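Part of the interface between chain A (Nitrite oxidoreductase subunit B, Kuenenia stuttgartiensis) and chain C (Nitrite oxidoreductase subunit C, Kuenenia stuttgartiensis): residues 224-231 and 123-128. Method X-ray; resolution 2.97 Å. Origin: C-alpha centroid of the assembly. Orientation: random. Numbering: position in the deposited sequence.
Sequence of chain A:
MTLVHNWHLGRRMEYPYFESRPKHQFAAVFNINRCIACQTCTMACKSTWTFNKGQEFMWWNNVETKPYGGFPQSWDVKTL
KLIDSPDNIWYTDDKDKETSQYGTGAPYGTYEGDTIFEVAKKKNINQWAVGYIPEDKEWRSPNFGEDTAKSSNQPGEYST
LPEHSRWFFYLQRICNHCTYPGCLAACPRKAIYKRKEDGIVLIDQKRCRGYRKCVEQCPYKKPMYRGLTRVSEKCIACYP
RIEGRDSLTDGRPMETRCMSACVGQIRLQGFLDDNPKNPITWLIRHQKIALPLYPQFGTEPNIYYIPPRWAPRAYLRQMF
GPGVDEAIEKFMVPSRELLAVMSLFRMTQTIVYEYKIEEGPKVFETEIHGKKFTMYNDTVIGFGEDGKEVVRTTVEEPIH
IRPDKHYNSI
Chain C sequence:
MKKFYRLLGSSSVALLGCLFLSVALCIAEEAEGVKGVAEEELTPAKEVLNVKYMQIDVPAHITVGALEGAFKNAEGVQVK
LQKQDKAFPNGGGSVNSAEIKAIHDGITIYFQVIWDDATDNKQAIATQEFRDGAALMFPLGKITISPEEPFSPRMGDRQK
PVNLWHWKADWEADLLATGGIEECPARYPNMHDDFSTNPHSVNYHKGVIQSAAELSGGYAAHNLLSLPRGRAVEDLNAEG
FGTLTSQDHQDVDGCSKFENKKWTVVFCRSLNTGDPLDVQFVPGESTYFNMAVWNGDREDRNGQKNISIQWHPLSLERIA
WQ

Chain A, residues 224-231: MYRGLTRV
Chain C (123-128) QAIATQ

A single tyrosine hydroxyl, hydrogen-bonded to a backbone carbonyl and backed by close packing at a glycine, joins a strand and turn of chain A to an irregular segment of chain C, burying 318 Å² over both sides. The two run antiparallel in register, A:Tyr225 CA lying 5.8 Å from C:Thr127 CA and A:Gly227 CA 4.1 Å from C:Ile125 CA.

A:Tyr225, extended (phi/psi -85/125), points its CA-to-CB bond toward chain C. With chi1 t (179°) and chi2 66°, the ring passes along the C:Ala124 to C:Thr127 backbone, CD2 lying 3.9 Å from C:Thr127 CA, and OH donates a very short hydrogen bond to C:Ala124 O (2.5 Å), near the ring plane. A water accepts from A:Tyr225 N (3.1 Å) and hydrogen-bonds C:Thr127 OG1 (3.2 Å; chi1 m), linking the stretches again.

A:Gly227 begins a turn with helical phi/psi (-49/-40). Its CA sits 3.3 Å from C:Ile125 O; an ideal CB would clash with that oxygen at 2.9 Å, so glycine suits this spot.

A:Arg230 (phi/psi 56/27; chi m, p, t) is steadied by NH1 donating to A:Leu228 O (2.9 Å). One guanidinium face covers C:Ile125 CG1, with A:Arg230 NH2 3.7 Å from C:Ile125 CD1; C:Ile125 is m, t.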

# COMPACT_ATOMS: atom_id res chain seq x y z
N MET A 224 23.97 7.18 -1.79
CA MET A 224 23.21 8.42 -1.71
C MET A 224 23.85 9.35 -0.70
O MET A 224 24.28 8.93 0.37
CB MET A 224 21.75 8.14 -1.33
CG MET A 224 21.05 7.17 -2.27
SD MET A 224 19.47 6.57 -1.65
CE MET A 224 19.22 5.15 -2.71
N TYR A 225 23.91 10.64 -1.05
CA TYR A 225 24.56 11.65 -0.24
C TYR A 225 23.59 12.17 0.81
O TYR A 225 22.48 12.62 0.48
CB TYR A 225 25.06 12.79 -1.12
CG TYR A 225 25.74 13.92 -0.39
CD1 TYR A 225 26.95 13.73 0.27
CD2 TYR A 225 25.20 15.20 -0.39
CE1 TYR A 225 27.59 14.77 0.92
CE2 TYR A 225 25.82 16.24 0.26
CZ TYR A 225 27.01 16.03 0.92
OH TYR A 225 27.63 17.07 1.56
N ARG A 226 24.00 12.10 2.07
CA ARG A 226 23.19 12.56 3.19
C ARG A 226 23.50 14.02 3.48
O ARG A 226 24.60 14.35 3.93
CB ARG A 226 23.43 11.71 4.43
CG ARG A 226 22.37 11.91 5.49
CD ARG A 226 22.50 10.91 6.63
NE ARG A 226 21.64 11.31 7.74
CZ ARG A 226 21.72 10.81 8.96
NH1 ARG A 226 22.63 9.89 9.27
NH2 ARG A 226 20.88 11.23 9.90
N GLY A 227 22.56 14.89 3.12
CA GLY A 227 22.74 16.32 3.37
C GLY A 227 23.17 16.66 4.79
O GLY A 227 24.02 17.53 4.99
N LEU A 228 22.60 15.98 5.78
CA LEU A 228 22.90 16.32 7.18
C LEU A 228 24.34 16.01 7.56
O LEU A 228 25.02 16.83 8.19
CB LEU A 228 21.93 15.58 8.11
CG LEU A 228 21.85 16.14 9.54
CD1 LEU A 228 20.86 17.30 9.60
CD2 LEU A 228 21.48 15.04 10.52
N THR A 229 24.83 14.82 7.21
CA THR A 229 26.15 14.37 7.64
C THR A 229 27.26 14.76 6.67
O THR A 229 28.43 14.53 6.97
CB THR A 229 26.15 12.85 7.83
OG1 THR A 229 25.68 12.21 6.64
CG2 THR A 229 25.25 12.47 9.00
N ARG A 230 26.91 15.36 5.53
CA ARG A 230 27.86 15.76 4.49
C ARG A 230 28.70 14.60 3.99
O ARG A 230 29.82 14.80 3.52
CB ARG A 230 28.76 16.90 4.98
CG ARG A 230 28.17 18.29 4.84
CD ARG A 230 27.12 18.56 5.90
NE ARG A 230 26.75 19.97 5.97
CZ ARG A 230 25.76 20.45 6.72
NH1 ARG A 230 25.03 19.63 7.46
NH2 ARG A 230 25.50 21.75 6.72
N VAL A 231 28.18 13.37 4.08
CA VAL A 231 28.84 12.17 3.57
C VAL A 231 27.77 11.28 2.96
O VAL A 231 26.57 11.44 3.20
CB VAL A 231 29.64 11.40 4.65
CG1 VAL A 231 30.59 12.31 5.41
CG2 VAL A 231 28.71 10.67 5.60
N GLN C 123 27.68 26.01 0.72
CA GLN C 123 27.07 24.86 1.38
C GLN C 123 27.04 23.67 0.42
O GLN C 123 27.06 23.82 -0.80
CB GLN C 123 25.66 25.21 1.90
CG GLN C 123 24.50 24.74 1.08
CD GLN C 123 23.18 25.05 1.77
OE1 GLN C 123 22.11 24.85 1.19
NE2 GLN C 123 23.25 25.52 3.00
N ALA C 124 26.98 22.48 1.02
CA ALA C 124 27.03 21.21 0.30
C ALA C 124 25.98 20.24 0.85
O ALA C 124 26.25 19.10 1.21
CB ALA C 124 28.43 20.61 0.35
N ILE C 125 24.75 20.72 0.98
CA ILE C 125 23.66 19.90 1.52
C ILE C 125 22.91 19.17 0.41
O ILE C 125 22.52 18.01 0.58
CB ILE C 125 22.69 20.79 2.33
CG1 ILE C 125 23.38 21.31 3.60
CG2 ILE C 125 21.42 20.02 2.69
CD1 ILE C 125 22.43 21.97 4.58
N ALA C 126 22.75 19.79 -0.74
CA ALA C 126 22.08 19.13 -1.86
C ALA C 126 23.08 18.21 -2.57
O ALA C 126 24.28 18.48 -2.61
CB ALA C 126 21.50 20.15 -2.83
N THR C 127 22.55 17.14 -3.16
CA THR C 127 23.41 16.10 -3.73
C THR C 127 24.28 16.62 -4.87
O THR C 127 25.42 16.16 -5.05
CB THR C 127 22.54 14.93 -4.23
OG1 THR C 127 21.90 14.31 -3.11
CG2 THR C 127 23.39 13.91 -4.97
N GLN C 128 23.80 17.61 -5.62
CA GLN C 128 24.50 18.14 -6.79
C GLN C 128 25.37 19.36 -6.46
O GLN C 128 25.96 19.95 -7.37
CB GLN C 128 23.51 18.47 -7.91
CG GLN C 128 22.62 19.67 -7.66
CD GLN C 128 21.47 19.33 -6.74
OE1 GLN C 128 21.03 18.18 -6.68
NE2 GLN C 128 21.00 20.32 -6.00
O HOH W 1 22.34 11.15 -3.66